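Local coordinates for protein histidine acid phosphatase (Hafnia alvei, PDB 4ARU) that belongs to the histidine acid phosphatases, a family in branch 2 of the histidine phosphatase superfamily, at residues 316-324 against 376-384; 63-71 against 333-341. All coordinates share one frame; numbering follows the deposited sequence. Where two conformers were deposited one is given.

Contact 1: residues 316-324 against 376-384. With K (potassium ion), chain E.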
# COMPACT_ATOMS: atom_id res chain seq x y z
N MET A 316 -4.70 -11.82 -0.42
CA MET A 316 -5.99 -12.47 -0.21
C MET A 316 -6.73 -12.73 -1.52
O MET A 316 -7.34 -13.78 -1.67
CB MET A 316 -6.89 -11.66 0.72
CG MET A 316 -6.36 -11.55 2.11
SD MET A 316 -7.46 -10.59 3.19
CE MET A 316 -8.69 -11.77 3.53
N LEU A 317 -6.65 -11.77 -2.44
CA LEU A 317 -7.33 -11.84 -3.74
C LEU A 317 -6.42 -12.43 -4.85
O LEU A 317 -6.90 -12.65 -5.98
CB LEU A 317 -7.85 -10.47 -4.16
CG LEU A 317 -9.05 -9.97 -3.35
CD1 LEU A 317 -9.40 -8.55 -3.71
CD2 LEU A 317 -10.26 -10.89 -3.42
N GLY A 318 -5.18 -12.79 -4.51
CA GLY A 318 -4.25 -13.35 -5.51
C GLY A 318 -3.85 -12.38 -6.60
O GLY A 318 -3.53 -12.82 -7.72
N MET A 319 -3.93 -11.07 -6.36
CA MET A 319 -3.64 -10.04 -7.40
C MET A 319 -2.15 -9.71 -7.36
O MET A 319 -1.59 -9.46 -6.27
CB MET A 319 -4.46 -8.79 -7.18
CG MET A 319 -5.96 -9.05 -7.25
SD MET A 319 -6.95 -7.54 -7.11
CE MET A 319 -6.40 -6.93 -5.52
N THR A 320 -1.51 -9.69 -8.51
CA THR A 320 -0.12 -9.32 -8.58
C THR A 320 -0.02 -8.31 -9.70
O THR A 320 -0.86 -8.30 -10.63
CB THR A 320 0.82 -10.49 -8.81
OG1 THR A 320 0.42 -11.19 -9.97
CG2 THR A 320 0.78 -11.48 -7.65
N TRP A 321 0.99 -7.47 -9.62
CA TRP A 321 1.19 -6.42 -10.59
C TRP A 321 2.60 -5.93 -10.60
O TRP A 321 3.39 -6.15 -9.65
CB TRP A 321 0.23 -5.26 -10.37
CG TRP A 321 0.40 -4.58 -9.06
CD1 TRP A 321 1.33 -3.63 -8.74
CD2 TRP A 321 -0.41 -4.76 -7.87
NE1 TRP A 321 1.16 -3.22 -7.42
CE2 TRP A 321 0.10 -3.88 -6.87
CE3 TRP A 321 -1.49 -5.60 -7.54
CZ2 TRP A 321 -0.46 -3.82 -5.59
CZ3 TRP A 321 -2.06 -5.50 -6.28
CH2 TRP A 321 -1.53 -4.63 -5.31
N THR A 322 2.93 -5.27 -11.72
CA THR A 322 4.11 -4.39 -11.79
C THR A 322 3.64 -3.07 -12.36
O THR A 322 2.77 -3.02 -13.24
CB THR A 322 5.30 -4.96 -12.62
OG1 THR A 322 6.48 -4.17 -12.41
CG2 THR A 322 5.04 -4.93 -14.09
N LEU A 323 4.15 -1.99 -11.81
CA LEU A 323 3.68 -0.66 -12.20
C LEU A 323 4.66 0.03 -13.14
O LEU A 323 5.78 0.38 -12.75
CB LEU A 323 3.52 0.18 -10.94
CG LEU A 323 2.61 -0.43 -9.88
CD1 LEU A 323 2.52 0.53 -8.67
CD2 LEU A 323 1.20 -0.72 -10.40
N PRO A 324 4.23 0.26 -14.41
CA PRO A 324 5.12 0.99 -15.31
C PRO A 324 5.55 2.34 -14.72
O PRO A 324 4.73 3.08 -14.20
CB PRO A 324 4.25 1.21 -16.57
CG PRO A 324 3.36 0.03 -16.54
CD PRO A 324 3.01 -0.21 -15.09
N SER A 376 -2.13 3.75 -14.09
CA SER A 376 -3.21 2.86 -13.68
C SER A 376 -2.97 1.51 -14.33
O SER A 376 -2.70 1.45 -15.51
CB SER A 376 -4.59 3.44 -14.05
OG SER A 376 -5.69 2.64 -13.61
N VAL A 377 -3.07 0.45 -13.54
CA VAL A 377 -2.94 -0.92 -14.03
C VAL A 377 -4.23 -1.65 -13.68
O VAL A 377 -4.60 -1.71 -12.51
CB VAL A 377 -1.73 -1.63 -13.41
CG1 VAL A 377 -1.69 -3.09 -13.83
CG2 VAL A 377 -0.45 -0.93 -13.86
N ARG A 378 -4.89 -2.21 -14.67
CA ARG A 378 -6.09 -2.99 -14.46
C ARG A 378 -5.67 -4.38 -13.97
O ARG A 378 -4.79 -5.01 -14.57
CB ARG A 378 -6.87 -3.10 -15.76
CG ARG A 378 -8.34 -3.39 -15.53
CD ARG A 378 -9.19 -2.99 -16.72
NE ARG A 378 -8.80 -3.69 -17.93
CZ ARG A 378 -9.24 -3.42 -19.17
NH1 ARG A 378 -10.12 -2.45 -19.39
NH2 ARG A 378 -8.82 -4.16 -20.19
N LEU A 379 -6.30 -4.87 -12.93
CA LEU A 379 -5.90 -6.12 -12.29
C LEU A 379 -6.77 -7.32 -12.59
O LEU A 379 -8.02 -7.29 -12.58
CB LEU A 379 -5.86 -5.92 -10.76
CG LEU A 379 -4.95 -4.76 -10.33
CD1 LEU A 379 -5.01 -4.59 -8.80
CD2 LEU A 379 -3.52 -5.00 -10.73
N ASN A 380 -6.07 -8.43 -12.76
CA ASN A 380 -6.65 -9.74 -12.87
C ASN A 380 -6.85 -10.32 -11.49
O ASN A 380 -5.97 -10.21 -10.64
CB ASN A 380 -5.71 -10.66 -13.64
CG ASN A 380 -6.28 -12.06 -13.79
OD1 ASN A 380 -7.40 -12.21 -14.23
ND2 ASN A 380 -5.48 -13.08 -13.47
N ILE A 381 -8.01 -10.89 -11.26
CA ILE A 381 -8.29 -11.67 -10.05
C ILE A 381 -8.31 -13.14 -10.46
O ILE A 381 -9.24 -13.58 -11.12
CB ILE A 381 -9.63 -11.27 -9.38
CG1 ILE A 381 -9.66 -9.78 -9.03
CG2 ILE A 381 -9.91 -12.19 -8.18
CD1 ILE A 381 -11.05 -9.30 -8.68
N PRO A 382 -7.27 -13.89 -10.12
CA PRO A 382 -7.19 -15.23 -10.73
C PRO A 382 -8.31 -16.16 -10.35
O PRO A 382 -8.74 -16.97 -11.18
CB PRO A 382 -5.82 -15.76 -10.27
CG PRO A 382 -5.05 -14.58 -9.92
CD PRO A 382 -6.01 -13.53 -9.44
N GLY A 383 -8.83 -16.04 -9.14
CA GLY A 383 -9.92 -16.87 -8.76
C GLY A 383 -11.24 -16.55 -9.44
O GLY A 383 -12.18 -17.34 -9.36
N CYS A 384 -11.32 -15.36 -10.04
CA CYS A 384 -12.55 -14.91 -10.76
C CYS A 384 -12.44 -15.39 -12.20
O CYS A 384 -12.05 -14.65 -13.10
CB CYS A 384 -12.70 -13.37 -10.66
SG CYS A 384 -14.35 -12.81 -11.21
K K E . -9.57 -13.66 -13.85
O HOH W 1 -8.14 -14.89 -6.61
O HOH W 2 -3.14 -8.37 -12.79
O HOH W 3 -3.23 -10.60 -10.69
O HOH W 4 -8.85 -16.29 -13.89
O HOH W 5 -9.91 -13.92 -16.53
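M319 and L379 pack beside the Schellman motif that ends helix 307-317, where G318, with positive phi (66°), turns the chain out along residues 376-382 of the histidine phosphatase fold. The two segments run roughly antiparallel, their end-to-end directions 148° apart, yet water rather than direct backbone bonding joins them: one molecule takes the N-H of N380 and donates to T320 O, a second takes the N-H of T320 and donates to N380 O, and a third links L317 O with G383 N. M319 can be followed outward. Its CB faces N380 O from 4.0 Å, CG comes closer to the same oxygen (3.6 Å), and SD sits between L379 CD1 at 3.9 Å and I381 CG1 at 4.0 Å. The M319 side chain crosses L379 at about a right angle and lies alongside I381, and a bend at chi3 (-58°) turns its terminal methyl. L379 also sets its methyl groups against W321, L379 CD2 lying 3.8 Å from W321 CB, while W321 NE1 bonds to N329 O. Beyond, V377 CG2 touches L323 and P324. The type I turn from I381 to C384 holds a potassium ion, to which Q387 also binds; N380 OD1 coordinates it at 2.6 Å.

Contact 2: residues 63-71 against 333-341; sequences FYRERFQQQ and GGALVFERW
Y64 reaches from helix 51-70 over strand 335-342, its CE1 lying 4.0 Å from V337 CG2 and its OH 3.4 Å from A335 CB. The hydroxyl is also joined through one water to G333 O. The axes of helix 63-70 and strand 335-341 are nearly parallel, 13° apart, at a closest approach of 13.1 Å; this is a helix laid on one face of the mixed beta-sheet of this alpha/beta fold, with A335, V337 and E339, alternate strand residues, all facing it. R67 spans the gap with an extended chain, CG anti to the backbone N, and ends at E339. Its NH2 donates to E339 OE2 at 3.0 Å and 167°, and NE adds a weak bond to the same oxygen. That oxygen lies in the guanidinium plane but is approached from 44° above the carboxylate plane. With NE and NH2 sharing OE2 while E339 OE1 stays 4.2 Å from R67 NH2, the salt bridge is one-oxygen rather than a flat two-oxygen pairing. E339 OE1 instead accepts W341 NE1 on its anti side, tilted out of the carboxylate plane, at 2.9 Å. F68 turns a ring edge toward OE2, and Q71 brings NE2 to the edge of the W341 indole. With donors on both oxygens, the buried carboxylate of E339 has its rotation fixed and is probably kept ionised by R67.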
# COMPACT_ATOMS: atom_id res chain seq x y z
N PHE A 63 -6.90 14.26 -9.53
CA PHE A 63 -7.03 13.29 -10.62
C PHE A 63 -8.30 12.45 -10.43
O PHE A 63 -9.09 12.26 -11.37
CB PHE A 63 -5.81 12.37 -10.67
CG PHE A 63 -5.95 11.30 -11.73
CD1 PHE A 63 -5.89 11.64 -13.08
CD2 PHE A 63 -6.24 9.99 -11.37
CE1 PHE A 63 -6.05 10.65 -14.07
CE2 PHE A 63 -6.41 9.02 -12.34
CZ PHE A 63 -6.32 9.37 -13.69
N TYR A 64 -8.51 11.98 -9.21
CA TYR A 64 -9.71 11.23 -8.89
C TYR A 64 -10.97 12.04 -9.18
O TYR A 64 -11.95 11.52 -9.72
CB TYR A 64 -9.73 10.77 -7.42
CG TYR A 64 -8.77 9.69 -7.02
CD1 TYR A 64 -8.73 8.46 -7.65
CD2 TYR A 64 -7.90 9.90 -5.95
CE1 TYR A 64 -7.80 7.49 -7.23
CE2 TYR A 64 -7.01 8.93 -5.53
CZ TYR A 64 -6.94 7.76 -6.19
OH TYR A 64 -6.00 6.84 -5.67
N ARG A 65 -10.94 13.33 -8.85
CA ARG A 65 -12.06 14.21 -9.18
C ARG A 65 -12.36 14.19 -10.68
O ARG A 65 -13.51 13.98 -11.08
CB ARG A 65 -11.84 15.65 -8.68
CG ARG A 65 -12.97 16.62 -9.03
CD ARG A 65 -14.31 16.05 -8.55
NE ARG A 65 -15.47 16.92 -8.78
CZ ARG A 65 -15.82 17.95 -7.99
NH1 ARG A 65 -15.12 18.28 -6.91
NH2 ARG A 65 -16.90 18.66 -8.30
N GLU A 66 -11.33 14.35 -11.51
CA GLU A 66 -11.54 14.40 -12.95
C GLU A 66 -12.05 13.05 -13.44
O GLU A 66 -12.95 13.05 -14.29
CB GLU A 66 -10.26 14.75 -13.69
CG GLU A 66 -9.77 16.17 -13.54
CD GLU A 66 -8.82 16.63 -14.66
OE1 GLU A 66 -8.85 16.12 -15.80
OE2 GLU A 66 -8.05 17.57 -14.40
N ARG A 67 -11.51 11.94 -12.94
CA ARG A 67 -11.88 10.61 -13.43
C ARG A 67 -13.33 10.35 -13.03
O ARG A 67 -14.16 9.93 -13.86
CB ARG A 67 -10.96 9.56 -12.79
CG ARG A 67 -11.32 8.09 -13.05
CD ARG A 67 -10.26 7.26 -12.35
NE ARG A 67 -10.47 5.80 -12.29
CZ ARG A 67 -9.60 4.87 -12.70
NH1 ARG A 67 -8.41 5.18 -13.24
NH2 ARG A 67 -9.93 3.58 -12.56
N PHE A 68 -13.68 10.61 -11.79
CA PHE A 68 -15.02 10.25 -11.34
C PHE A 68 -16.10 11.19 -11.88
O PHE A 68 -17.25 10.78 -12.08
CB PHE A 68 -15.08 10.11 -9.82
CG PHE A 68 -14.13 9.05 -9.28
CD1 PHE A 68 -13.95 7.84 -9.92
CD2 PHE A 68 -13.39 9.29 -8.13
CE1 PHE A 68 -13.05 6.86 -9.42
CE2 PHE A 68 -12.51 8.34 -7.64
CZ PHE A 68 -12.32 7.15 -8.29
N GLN A 69 -15.78 12.46 -12.14
CA GLN A 69 -16.69 13.37 -12.82
C GLN A 69 -16.98 12.89 -14.21
O GLN A 69 -18.10 12.94 -14.68
CB GLN A 69 -16.07 14.75 -12.98
CG GLN A 69 -16.24 15.57 -11.74
CD GLN A 69 -15.40 16.83 -11.79
OE1 GLN A 69 -14.35 16.89 -12.41
NE2 GLN A 69 -15.87 17.84 -11.14
N GLN A 70 -15.94 12.45 -14.90
CA GLN A 70 -16.12 12.00 -16.28
C GLN A 70 -17.05 10.78 -16.33
O GLN A 70 -17.81 10.63 -17.29
CB GLN A 70 -14.75 11.67 -16.88
CG GLN A 70 -14.82 11.15 -18.33
CD GLN A 70 -13.46 10.65 -18.82
OE1 GLN A 70 -12.78 9.86 -18.17
NE2 GLN A 70 -13.07 11.13 -20.00
N GLN A 71 -17.02 9.97 -15.27
CA GLN A 71 -17.82 8.74 -15.17
C GLN A 71 -19.19 9.00 -14.51
O GLN A 71 -19.97 8.06 -14.25
CB GLN A 71 -17.03 7.63 -14.44
CG GLN A 71 -15.66 7.29 -15.07
CD GLN A 71 -14.73 6.43 -14.21
OE1 GLN A 71 -14.42 6.73 -13.03
NE2 GLN A 71 -14.23 5.35 -14.82
N GLY A 333 0.99 7.11 -1.82
CA GLY A 333 -0.23 7.54 -2.45
C GLY A 333 -0.82 6.58 -3.48
O GLY A 333 -1.86 6.87 -4.07
N GLY A 334 -0.18 5.44 -3.71
CA GLY A 334 -0.75 4.44 -4.63
C GLY A 334 -1.93 3.75 -3.99
O GLY A 334 -1.95 3.55 -2.78
N ALA A 335 -2.94 3.41 -4.77
CA ALA A 335 -4.14 2.91 -4.21
C ALA A 335 -4.77 1.80 -5.06
O ALA A 335 -4.74 1.90 -6.32
CB ALA A 335 -5.14 4.03 -4.04
N LEU A 336 -5.37 0.83 -4.39
CA LEU A 336 -6.27 -0.07 -5.05
C LEU A 336 -7.63 0.61 -5.15
O LEU A 336 -8.26 0.98 -4.12
CB LEU A 336 -6.46 -1.37 -4.27
CG LEU A 336 -5.25 -2.29 -4.27
CD1 LEU A 336 -5.49 -3.41 -3.25
CD2 LEU A 336 -5.01 -2.82 -5.69
N VAL A 337 -8.13 0.71 -6.35
CA VAL A 337 -9.40 1.34 -6.62
C VAL A 337 -10.34 0.26 -7.09
O VAL A 337 -10.21 -0.28 -8.19
CB VAL A 337 -9.28 2.45 -7.67
CG1 VAL A 337 -10.63 3.09 -7.94
CG2 VAL A 337 -8.22 3.50 -7.25
N PHE A 338 -11.32 -0.01 -6.26
CA PHE A 338 -12.36 -1.00 -6.53
C PHE A 338 -13.61 -0.28 -7.00
O PHE A 338 -14.12 0.61 -6.31
CB PHE A 338 -12.73 -1.80 -5.28
CG PHE A 338 -11.63 -2.64 -4.73
CD1 PHE A 338 -10.66 -2.12 -3.89
CD2 PHE A 338 -11.69 -4.03 -4.92
CE1 PHE A 338 -9.68 -2.92 -3.40
CE2 PHE A 338 -10.72 -4.85 -4.35
CZ PHE A 338 -9.69 -4.26 -3.62
N GLU A 339 -14.12 -0.64 -8.18
CA GLU A 339 -15.24 0.05 -8.82
C GLU A 339 -16.38 -0.91 -8.95
O GLU A 339 -16.22 -2.00 -9.51
CB GLU A 339 -14.85 0.55 -10.20
CG GLU A 339 -13.78 1.62 -10.12
CD GLU A 339 -13.35 2.22 -11.45
OE1 GLU A 339 -13.65 1.67 -12.52
OE2 GLU A 339 -12.67 3.27 -11.37
N ARG A 340 -17.55 -0.48 -8.52
CA ARG A 340 -18.79 -1.21 -8.71
C ARG A 340 -19.49 -0.65 -9.91
O ARG A 340 -19.94 0.48 -9.90
CB ARG A 340 -19.74 -1.12 -7.48
CG ARG A 340 -21.11 -1.72 -7.70
CD ARG A 340 -22.12 -1.26 -6.65
NE ARG A 340 -23.46 -1.61 -6.98
CZ ARG A 340 -24.10 -2.76 -6.66
NH1 ARG A 340 -23.56 -3.68 -5.89
NH2 ARG A 340 -25.33 -2.96 -7.08
N TRP A 341 -19.55 -1.47 -10.97
CA TRP A 341 -20.17 -1.11 -12.24
C TRP A 341 -21.43 -1.93 -12.39
O TRP A 341 -21.48 -3.08 -11.93
CB TRP A 341 -19.24 -1.48 -13.39
CG TRP A 341 -18.08 -0.60 -13.51
CD1 TRP A 341 -16.84 -0.73 -12.93
CD2 TRP A 341 -18.03 0.59 -14.31
NE1 TRP A 341 -16.03 0.31 -13.33
CE2 TRP A 341 -16.74 1.13 -14.16
CE3 TRP A 341 -18.95 1.25 -15.13
CZ2 TRP A 341 -16.36 2.32 -14.78
CZ3 TRP A 341 -18.57 2.43 -15.75
CH2 TRP A 341 -17.28 2.94 -15.57
O HOH W 6 -4.36 7.76 -3.55

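Overall arrangement
The centres of contact 1 and contact 2 lie about 16 Å apart, and both reach the same mixed sheet. Their segments alternate along the chain: 63-71, 316-324, 333-341, then 376-384. Strand 335-342 is the next regular element after helix 307-317; it pairs antiparallel with 348-356, and that strand in turn pairs with 375-378. Strand 335-342 presents its two faces differently: one meets helix 51-70, whereas on the other L336 and F338 pack on helix 307-317. The contacts meet there, with L336 CD2 3.6 Å from L379 CD1 and L317 CD1 4.0 Å from F338 CE2. The sheet is thus sandwiched between helices, and contact 1 lays the stretch leaving helix 307-317 along strand 375-378 and on to the potassium-bound turn.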